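Local coordinates for DUF1904 domain-containing protein (Vibrio cholerae O1 biovar eltor str. N16961, PDB 1U9D) that is of unknown function but carries a DUF1904 domain, a family grouped with the macrophage migration inhibitory factor-like proteins, at residues A[16-21]-A[50-55]; A[69-74]-A[106-111]; A[87-92]-A[101-106]. All blocks are in the same frame, centred on the assembly; numbering follows the deposited sequence.

In the fold
All three contacts belong to one four-stranded mixed sheet, ordered 52-55, 18-22, 69-74, 104-109, with two helices packed on it. Contacts 1 and 2 are its two parallel strand pairs, each closing a beta-alpha-beta unit, and they meet where strands 18-22 and 69-74 run antiparallel, with R20 N to E71 O at 2.8 Å. All three are partly buried, contact 1 nearest the chain centre and contact 3 farthest out. In both ladders apolar side chains turn to the helices; the other face is polar and water-bridged in contact 1, more aliphatic in contact 2. The smaller contact 3, sharing V106 with contact 2, joins helix 79-97 to strand 104-109 and the residue before it through methyl groups and one water.

Contact 1: residues A[16-21]-A[50-55]; sequences MPHLRF and AFTFEL
T52 keeps OG1 in the crowded position (chi1 69°), and H18 has CG beside its backbone N (chi1 -51°), so H18 ND1 meets T52 OG1 at 2.8 Å in a bent hydrogen bond at the imidazole edge. E54 extends with CG anti to its backbone N (chi1 174°), alongside the extended R20. E54 OE2 lies 3.4 Å from R20 NE, well out of the guanidinium plane, a salt bridge of charge alone; a water accepting from NE and donating to OE2 links the two groups as well. Another water donates a hydrogen bond to L19 O and also bonds T52 OG1. Beneath this polar row the parallel ladder alternates T52 N to P17 O, L19 N to T52 O (2.8 Å, nearly straight), E54 N to L19 O and F21 N to E54 O. On the L19 face, F21 CE2 and F53 CD1 meet edge to edge at 4.0 Å. In the loops before the strands, P17 CG reaches F51 CE1 at 3.5 Å, with P17 CD over one face of the F51 ring, toward its rim. F51 and F53 pack on helix 26-44, which links the strands, while strand 69-74 flanks 18-21 through backbone bonds to H18 and R20.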
loop_
_atom_site.group_PDB
_atom_site.type_symbol
_atom_site.label_atom_id
_atom_site.label_comp_id
_atom_site.label_asym_id
_atom_site.label_seq_id
_atom_site.Cartn_x
_atom_site.Cartn_y
_atom_site.Cartn_z
HETATM N N MSE A 16 5.618 -8.903 6.016
HETATM C CA MSE A 16 5.813 -10.339 6.272
HETATM C C MSE A 16 5.566 -10.748 7.754
HETATM O O MSE A 16 6.481 -11.228 8.431
HETATM C CB MSE A 16 7.214 -10.757 5.872
HETATM C CG MSE A 16 7.492 -10.605 4.392
HETATM SE SE MSE A 16 6.801 -12.154 3.434
HETATM C CE MSE A 16 8.411 -13.322 3.604
ATOM N N PRO A 17 4.356 -10.530 8.239
ATOM C CA PRO A 17 4.064 -10.723 9.658
ATOM C C PRO A 17 3.919 -12.206 9.989
ATOM O O PRO A 17 3.242 -12.933 9.273
ATOM C CB PRO A 17 2.723 -9.998 9.867
ATOM C CG PRO A 17 2.240 -9.590 8.511
ATOM C CD PRO A 17 3.164 -10.126 7.478
ATOM N N HIS A 18 4.584 -12.626 11.047
ATOM C CA HIS A 18 4.422 -13.930 11.648
ATOM C C HIS A 18 3.736 -13.707 12.993
ATOM O O HIS A 18 4.314 -13.070 13.854
ATOM C CB HIS A 18 5.799 -14.567 11.876
ATOM C CG HIS A 18 6.681 -14.564 10.665
ATOM N ND1 HIS A 18 6.742 -15.622 9.782
ATOM C CD2 HIS A 18 7.530 -13.625 10.182
ATOM C CE1 HIS A 18 7.585 -15.330 8.805
ATOM N NE2 HIS A 18 8.075 -14.125 9.025
ATOM N N LEU A 19 2.514 -14.199 13.158
ATOM C CA LEU A 19 1.757 -14.018 14.388
ATOM C C LEU A 19 1.921 -15.249 15.236
ATOM O O LEU A 19 1.663 -16.360 14.755
ATOM C CB LEU A 19 0.290 -13.823 14.090
ATOM C CG LEU A 19 -0.049 -12.422 13.573
ATOM C CD1 LEU A 19 0.292 -12.297 12.112
ATOM C CD2 LEU A 19 -1.516 -12.165 13.834
ATOM N N ARG A 20 2.293 -15.059 16.493
ATOM C CA ARG A 20 2.489 -16.157 17.421
ATOM C C ARG A 20 1.523 -16.005 18.585
ATOM O O ARG A 20 1.514 -14.975 19.227
ATOM C CB ARG A 20 3.910 -16.169 17.924
ATOM C CG ARG A 20 4.896 -16.346 16.845
ATOM C CD ARG A 20 6.320 -16.446 17.332
ATOM N NE ARG A 20 7.175 -16.699 16.188
ATOM C CZ ARG A 20 8.498 -16.663 16.205
ATOM N NH1 ARG A 20 9.151 -16.362 17.312
ATOM N NH2 ARG A 20 9.151 -16.906 15.077
ATOM N N PHE A 21 0.702 -17.021 18.818
ATOM C CA PHE A 21 -0.349 -16.964 19.799
ATOM C C PHE A 21 0.093 -17.709 21.030
ATOM O O PHE A 21 0.366 -18.903 20.949
ATOM C CB PHE A 21 -1.601 -17.605 19.207
ATOM C CG PHE A 21 -2.200 -16.813 18.093
ATOM C CD1 PHE A 21 -3.141 -15.836 18.357
ATOM C CD2 PHE A 21 -1.775 -16.995 16.797
ATOM C CE1 PHE A 21 -3.682 -15.051 17.322
ATOM C CE2 PHE A 21 -2.302 -16.217 15.762
ATOM C CZ PHE A 21 -3.272 -15.248 16.039
ATOM N N ALA A 50 1.425 -14.018 2.634
ATOM C CA ALA A 50 2.467 -13.263 3.313
ATOM C C ALA A 50 2.384 -13.397 4.853
ATOM O O ALA A 50 3.336 -13.025 5.529
ATOM C CB ALA A 50 2.391 -11.790 2.923
ATOM N N PHE A 51 1.295 -13.960 5.386
ATOM C CA PHE A 51 1.093 -14.087 6.823
ATOM C C PHE A 51 1.338 -15.527 7.259
ATOM O O PHE A 51 1.023 -16.472 6.531
ATOM C CB PHE A 51 -0.339 -13.691 7.221
ATOM C CG PHE A 51 -0.711 -12.284 6.866
ATOM C CD1 PHE A 51 -0.754 -11.298 7.838
ATOM C CD2 PHE A 51 -1.066 -11.954 5.575
ATOM C CE1 PHE A 51 -1.065 -9.994 7.517
ATOM C CE2 PHE A 51 -1.417 -10.645 5.253
ATOM C CZ PHE A 51 -1.406 -9.671 6.231
ATOM N N THR A 52 1.899 -15.705 8.451
ATOM C CA THR A 52 1.954 -17.021 9.064
ATOM C C THR A 52 1.390 -16.889 10.485
ATOM O O THR A 52 1.491 -15.833 11.118
ATOM C CB THR A 52 3.366 -17.611 9.048
ATOM O OG1 THR A 52 4.217 -16.872 9.932
ATOM C CG2 THR A 52 4.030 -17.450 7.681
ATOM N N PHE A 53 0.774 -17.959 10.943
ATOM C CA PHE A 53 0.113 -18.009 12.233
ATOM C C PHE A 53 0.632 -19.221 12.980
ATOM O O PHE A 53 0.663 -20.326 12.426
ATOM C CB PHE A 53 -1.389 -18.147 12.033
ATOM C CG PHE A 53 -1.986 -17.061 11.219
ATOM C CD1 PHE A 53 -2.503 -15.939 11.822
ATOM C CD2 PHE A 53 -2.020 -17.146 9.837
ATOM C CE1 PHE A 53 -3.047 -14.920 11.056
ATOM C CE2 PHE A 53 -2.545 -16.141 9.096
ATOM C CZ PHE A 53 -3.053 -15.015 9.709
ATOM N N GLU A 54 1.051 -19.037 14.230
ATOM C CA GLU A 54 1.634 -20.127 15.007
ATOM C C GLU A 54 0.948 -20.208 16.375
ATOM O O GLU A 54 0.821 -19.218 17.037
ATOM C CB GLU A 54 3.135 -19.860 15.179
ATOM C CG GLU A 54 3.876 -20.815 16.084
ATOM C CD GLU A 54 5.396 -20.652 16.028
ATOM O OE1 GLU A 54 6.084 -21.455 16.702
ATOM O OE2 GLU A 54 5.924 -19.742 15.330
ATOM N N LEU A 55 0.509 -21.388 16.787
ATOM C CA LEU A 55 0.056 -21.629 18.150
ATOM C C LEU A 55 1.229 -22.203 18.933
ATOM O O LEU A 55 1.744 -23.240 18.568
ATOM C CB LEU A 55 -1.079 -22.637 18.154
ATOM C CG LEU A 55 -1.648 -23.080 19.509
ATOM C CD1 LEU A 55 -2.088 -21.885 20.313
ATOM C CD2 LEU A 55 -2.775 -24.083 19.262
HETATM O O HOH W 1 4.010 -17.189 12.857
HETATM O O HOH W 2 6.474 -18.078 13.445
#

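Contact 2: residues A[69-74]-A[106-111]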
loop_
_atom_site.group_PDB
_atom_site.type_symbol
_atom_site.label_atom_id
_atom_site.label_comp_id
_atom_site.label_asym_id
_atom_site.label_seq_id
_atom_site.Cartn_x
_atom_site.Cartn_y
_atom_site.Cartn_z
HETATM N N MSE A 69 -1.504 -13.493 24.744
HETATM C CA MSE A 69 -0.583 -12.598 24.070
HETATM C C MSE A 69 -0.370 -13.026 22.638
HETATM O O MSE A 69 -0.247 -14.216 22.378
HETATM C CB MSE A 69 0.769 -12.585 24.728
HETATM C CG MSE A 69 1.749 -11.647 24.013
HETATM SE SE MSE A 69 3.493 -11.836 24.753
HETATM C CE MSE A 69 3.360 -10.388 26.107
ATOM N N VAL A 70 -0.300 -12.041 21.748
ATOM C CA VAL A 70 0.024 -12.282 20.359
ATOM C C VAL A 70 1.300 -11.498 20.097
ATOM O O VAL A 70 1.340 -10.287 20.336
ATOM C CB VAL A 70 -1.068 -11.784 19.421
ATOM C CG1 VAL A 70 -0.681 -12.054 17.959
ATOM C CG2 VAL A 70 -2.402 -12.420 19.779
ATOM N N GLU A 71 2.339 -12.193 19.661
ATOM C CA GLU A 71 3.585 -11.581 19.269
ATOM C C GLU A 71 3.527 -11.477 17.762
ATOM O O GLU A 71 3.107 -12.432 17.107
ATOM C CB GLU A 71 4.764 -12.454 19.631
ATOM C CG GLU A 71 5.158 -12.476 21.090
ATOM C CD GLU A 71 6.320 -13.425 21.326
ATOM O OE1 GLU A 71 6.340 -14.505 20.698
ATOM O OE2 GLU A 71 7.218 -13.082 22.110
ATOM N N VAL A 72 3.927 -10.337 17.222
ATOM C CA VAL A 72 3.930 -10.129 15.765
ATOM C C VAL A 72 5.372 -9.870 15.413
ATOM O O VAL A 72 5.955 -8.873 15.838
ATOM C CB VAL A 72 3.063 -8.973 15.346
ATOM C CG1 VAL A 72 3.129 -8.741 13.844
ATOM C CG2 VAL A 72 1.618 -9.194 15.779
ATOM N N LEU A 73 5.993 -10.796 14.702
ATOM C CA LEU A 73 7.348 -10.598 14.251
ATOM C C LEU A 73 7.240 -10.113 12.822
ATOM O O LEU A 73 6.602 -10.762 12.000
ATOM C CB LEU A 73 8.158 -11.868 14.321
ATOM C CG LEU A 73 8.477 -12.245 15.761
ATOM C CD1 LEU A 73 7.403 -13.141 16.306
ATOM C CD2 LEU A 73 9.871 -12.901 15.847
ATOM N N TRP A 74 7.784 -8.941 12.538
ATOM C CA TRP A 74 7.586 -8.374 11.200
ATOM C C TRP A 74 8.655 -7.382 10.811
ATOM O O TRP A 74 9.482 -7.065 11.614
ATOM C CB TRP A 74 6.199 -7.742 11.125
ATOM C CG TRP A 74 6.024 -6.452 11.898
ATOM C CD1 TRP A 74 6.819 -5.947 12.898
ATOM C CD2 TRP A 74 4.961 -5.519 11.733
ATOM N NE1 TRP A 74 6.320 -4.744 13.339
ATOM C CE2 TRP A 74 5.181 -4.458 12.633
ATOM C CE3 TRP A 74 3.840 -5.468 10.897
ATOM C CZ2 TRP A 74 4.329 -3.370 12.721
ATOM C CZ3 TRP A 74 2.998 -4.387 10.980
ATOM C CH2 TRP A 74 3.243 -3.356 11.892
ATOM N N VAL A 106 2.218 -7.657 20.926
ATOM C CA VAL A 106 3.562 -7.074 20.985
ATOM C C VAL A 106 4.235 -7.226 19.621
ATOM O O VAL A 106 4.244 -8.319 19.077
ATOM C CB VAL A 106 4.424 -7.756 22.097
ATOM C CG1 VAL A 106 4.665 -9.153 21.838
ATOM C CG2 VAL A 106 5.773 -7.072 22.226
ATOM N N PHE A 107 4.780 -6.154 19.075
ATOM C CA PHE A 107 5.414 -6.211 17.777
ATOM C C PHE A 107 6.923 -6.275 17.980
ATOM O O PHE A 107 7.473 -5.527 18.770
ATOM C CB PHE A 107 5.003 -4.984 16.966
ATOM C CG PHE A 107 3.547 -4.947 16.613
ATOM C CD1 PHE A 107 3.110 -5.335 15.362
ATOM C CD2 PHE A 107 2.604 -4.504 17.521
ATOM C CE1 PHE A 107 1.759 -5.310 15.054
ATOM C CE2 PHE A 107 1.268 -4.478 17.210
ATOM C CZ PHE A 107 0.847 -4.889 15.955
ATOM N N ILE A 108 7.595 -7.181 17.288
ATOM C CA ILE A 108 9.030 -7.285 17.374
ATOM C C ILE A 108 9.588 -7.054 15.973
ATOM O O ILE A 108 9.266 -7.794 15.084
ATOM C CB ILE A 108 9.438 -8.643 17.939
ATOM C CG1 ILE A 108 8.994 -8.743 19.419
ATOM C CG2 ILE A 108 10.956 -8.833 17.842
ATOM C CD1 ILE A 108 8.748 -10.123 19.877
ATOM N N PRO A 109 10.366 -5.994 15.786
ATOM C CA PRO A 109 10.953 -5.674 14.481
ATOM C C PRO A 109 12.077 -6.629 14.085
ATOM O O PRO A 109 12.950 -6.928 14.883
ATOM C CB PRO A 109 11.513 -4.266 14.704
ATOM C CG PRO A 109 11.894 -4.267 16.117
ATOM C CD PRO A 109 10.747 -4.984 16.787
ATOM N N LEU A 110 12.018 -7.125 12.852
ATOM C CA LEU A 110 13.079 -7.888 12.231
ATOM C C LEU A 110 13.725 -6.988 11.180
ATOM O O LEU A 110 13.061 -6.139 10.583
ATOM C CB LEU A 110 12.509 -9.100 11.517
ATOM C CG LEU A 110 11.797 -10.144 12.389
ATOM C CD1 LEU A 110 11.090 -11.158 11.520
ATOM C CD2 LEU A 110 12.803 -10.827 13.297
ATOM N N GLN A 111 15.022 -7.151 10.975
ATOM C CA GLN A 111 15.740 -6.382 9.951
ATOM C C GLN A 111 15.604 -7.064 8.609
ATOM O O GLN A 111 15.860 -8.251 8.472
ATOM C CB GLN A 111 17.229 -6.277 10.327
ATOM C CG GLN A 111 17.464 -5.317 11.440
ATOM C CD GLN A 111 17.370 -3.890 10.978
ATOM O OE1 GLN A 111 17.752 -3.585 9.845
ATOM N NE2 GLN A 111 16.839 -3.007 11.837
#
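V106 opens the pairing by giving its N-H to V70 O and taking that of V72 on its own carbonyl, both at 2.8 Å and nearly along the C=O axes. Its CG1, in the crowded position between N and carbonyl carbon (chi1 64°), lies against E71 CG, with V106 CG1 to E71 CG at 3.4 Å and M69 SE crossing obliquely nearby. The glutamate stands extended beside it, and its carboxylate is taken by a salt bridge from OE1 to R22. F107 turns to the other face. With CG beside its backbone N, its ring lies beside V72, which sets CG2 over one of the ring faces and brings V72 CB to 3.6 Å from F107 CD1. F107 CD1 also rests over one face of the W74 indole, 3.4 Å above its plane and toward the rim; the two aromatic planes meet obliquely, inclined at 43°. W74 reaches this place because its CG takes the crowded position (chi1 72°), swinging the indole back toward the neighbouring strand. I108 N then donates to V72 O, and I108 O accepts from W74 N in a longer bond of 3.2 Å, while the I108 side chain joins L73 on the E71 face. P109 has no N-H to give; its CA approaches W74 O instead. L110 ends the ladder, L110 N to W74 O at 2.8 Å, and its CD1 folds back to L73 CB. Helix 79-97 packs over F107 and W74 through Q82 and I85, so these parallel strands and their connecting helix form a classic beta-alpha-beta unit, consistent with the MIF-like clan.

Contact 3: residues A[87-92]-A[101-106]; sequences QVITDQ and SHLAVV
I89 and L103 cross at about a right angle: the isoleucine points from the helix toward segment 101-106, and the leucine reaches back with CG anti to its backbone N (chi1 -178°), so that I89 CG2 and L103 CD2 meet at 3.8 Å. The leucine methyl does double duty. Sliding past T90 in the opposite direction, L103 brings the same CD2 to 3.6 Å from T90 CA, right up against the helix backbone. V105, two residues further and again pointing toward the helix, crosses both helix side chains obliquely. V105 CG2, anti to the carbonyl carbon, lies 3.9 Å from I89 CG2 and also approaches T90 OG1, while CG1 is turned toward I89 CD1. I89 CG2 thus touches one methyl from each of L103 and V105. The residue between them, A104, points away from the helix, as the alternation of an extended chain requires.

T90 holds the polar part of the seam. Its OG1 stands anti to the carbonyl carbon (chi1 -62°), beside the backbone N, a torsion that lets it bond back to A86 O one turn earlier in the helix. A single water donates to T90 OG1 at 2.8 Å and to L103 O at 3.0 Å, bridging the helix and the residue leading into the strand where no direct hydrogen bond joins the two segments. The hydroxyl therefore has polar partners although methyl groups of L103 and V105 lie beside it.

V70 of the adjacent strand touches both I89 and L103, extending the apolar layer inward, and V88 packs the helix against L40 of helix 26-44. This is the helix-on-sheet packing of the second half of a beta-alpha-beta crossover, where helix 79-97 leads into strand 104-109 and lies against one face of the sheet.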
loop_
_atom_site.group_PDB
_atom_site.type_symbol
_atom_site.label_atom_id
_atom_site.label_comp_id
_atom_site.label_asym_id
_atom_site.label_seq_id
_atom_site.Cartn_x
_atom_site.Cartn_y
_atom_site.Cartn_z
ATOM N N GLN A 87 -5.393 -3.034 17.057
ATOM C CA GLN A 87 -6.833 -2.912 17.316
ATOM C C GLN A 87 -7.661 -4.029 16.654
ATOM O O GLN A 87 -8.564 -4.571 17.290
ATOM C CB GLN A 87 -7.343 -1.525 16.949
ATOM C CG GLN A 87 -8.686 -1.129 17.604
ATOM C CD GLN A 87 -8.618 -1.095 19.136
ATOM O OE1 GLN A 87 -8.029 -0.173 19.713
ATOM N NE2 GLN A 87 -9.201 -2.113 19.791
ATOM N N VAL A 88 -7.319 -4.420 15.430
ATOM C CA VAL A 88 -8.006 -5.531 14.741
ATOM C C VAL A 88 -7.866 -6.869 15.484
ATOM O O VAL A 88 -8.847 -7.576 15.733
ATOM C CB VAL A 88 -7.490 -5.714 13.304
ATOM C CG1 VAL A 88 -8.018 -7.046 12.696
ATOM C CG2 VAL A 88 -7.869 -4.520 12.444
ATOM N N ILE A 89 -6.640 -7.198 15.872
ATOM C CA ILE A 89 -6.354 -8.438 16.568
ATOM C C ILE A 89 -7.113 -8.446 17.884
ATOM O O ILE A 89 -7.695 -9.433 18.260
ATOM C CB ILE A 89 -4.832 -8.591 16.821
ATOM C CG1 ILE A 89 -4.092 -8.840 15.508
ATOM C CG2 ILE A 89 -4.557 -9.744 17.750
ATOM C CD1 ILE A 89 -2.537 -8.788 15.629
ATOM N N THR A 90 -7.095 -7.324 18.588
ATOM C CA THR A 90 -7.725 -7.248 19.884
ATOM C C THR A 90 -9.222 -7.453 19.797
ATOM O O THR A 90 -9.792 -8.252 20.552
ATOM C CB THR A 90 -7.379 -5.904 20.524
ATOM O OG1 THR A 90 -5.955 -5.850 20.706
ATOM C CG2 THR A 90 -7.949 -5.810 21.913
ATOM N N ASP A 91 -9.830 -6.778 18.837
ATOM C CA ASP A 91 -11.260 -6.858 18.579
ATOM C C ASP A 91 -11.729 -8.258 18.183
ATOM O O ASP A 91 -12.726 -8.751 18.714
ATOM C CB ASP A 91 -11.657 -5.792 17.546
ATOM C CG ASP A 91 -11.752 -4.392 18.165
ATOM O OD1 ASP A 91 -11.750 -4.296 19.422
ATOM O OD2 ASP A 91 -11.830 -3.326 17.496
ATOM N N GLN A 92 -10.994 -8.944 17.321
ATOM C CA GLN A 92 -11.344 -10.323 17.000
ATOM C C GLN A 92 -11.222 -11.283 18.179
ATOM O O GLN A 92 -12.122 -12.092 18.426
ATOM C CB GLN A 92 -10.513 -10.800 15.824
ATOM C CG GLN A 92 -10.865 -10.014 14.566
ATOM C CD GLN A 92 -10.758 -10.821 13.297
ATOM O OE1 GLN A 92 -10.932 -10.274 12.206
ATOM N NE2 GLN A 92 -10.444 -12.103 13.421
ATOM N N SER A 101 -11.571 -9.111 28.322
ATOM C CA SER A 101 -10.362 -9.919 28.388
ATOM C C SER A 101 -9.240 -8.942 28.129
ATOM O O SER A 101 -9.480 -7.896 27.546
ATOM C CB SER A 101 -10.380 -11.021 27.320
ATOM O OG SER A 101 -10.707 -10.488 26.038
ATOM N N HIS A 102 -8.029 -9.250 28.567
ATOM C CA HIS A 102 -6.942 -8.268 28.508
ATOM C C HIS A 102 -5.759 -8.613 27.576
ATOM O O HIS A 102 -4.640 -8.822 28.017
ATOM C CB HIS A 102 -6.458 -8.019 29.930
ATOM C CG HIS A 102 -7.501 -7.390 30.795
ATOM N ND1 HIS A 102 -8.069 -6.170 30.495
ATOM C CD2 HIS A 102 -8.111 -7.826 31.921
ATOM C CE1 HIS A 102 -8.968 -5.868 31.417
ATOM N NE2 HIS A 102 -9.014 -6.859 32.293
ATOM N N LEU A 103 -6.016 -8.628 26.285
ATOM C CA LEU A 103 -5.054 -9.137 25.324
ATOM C C LEU A 103 -3.824 -8.236 25.243
ATOM O O LEU A 103 -3.964 -7.023 25.166
ATOM C CB LEU A 103 -5.691 -9.225 23.939
ATOM C CG LEU A 103 -4.775 -9.794 22.849
ATOM C CD1 LEU A 103 -4.586 -11.277 22.997
ATOM C CD2 LEU A 103 -5.303 -9.465 21.458
ATOM N N ALA A 104 -2.635 -8.835 25.247
ATOM C CA ALA A 104 -1.406 -8.127 24.913
ATOM C C ALA A 104 -1.051 -8.420 23.441
ATOM O O ALA A 104 -1.148 -9.551 23.006
ATOM C CB ALA A 104 -0.272 -8.595 25.798
ATOM N N VAL A 105 -0.653 -7.413 22.681
ATOM C CA VAL A 105 -0.181 -7.619 21.305
ATOM C C VAL A 105 1.169 -6.942 21.283
ATOM O O VAL A 105 1.269 -5.754 21.611
ATOM C CB VAL A 105 -1.085 -6.972 20.260
ATOM C CG1 VAL A 105 -0.464 -7.136 18.870
ATOM C CG2 VAL A 105 -2.511 -7.548 20.268
ATOM N N VAL A 106 2.218 -7.657 20.926
ATOM C CA VAL A 106 3.562 -7.074 20.985
ATOM C C VAL A 106 4.235 -7.226 19.621
ATOM O O VAL A 106 4.244 -8.319 19.077
ATOM C CB VAL A 106 4.424 -7.756 22.097
ATOM C CG1 VAL A 106 4.665 -9.153 21.838
ATOM C CG2 VAL A 106 5.773 -7.072 22.226
HETATM O O HOH W 3 -4.024 -5.415 22.658
#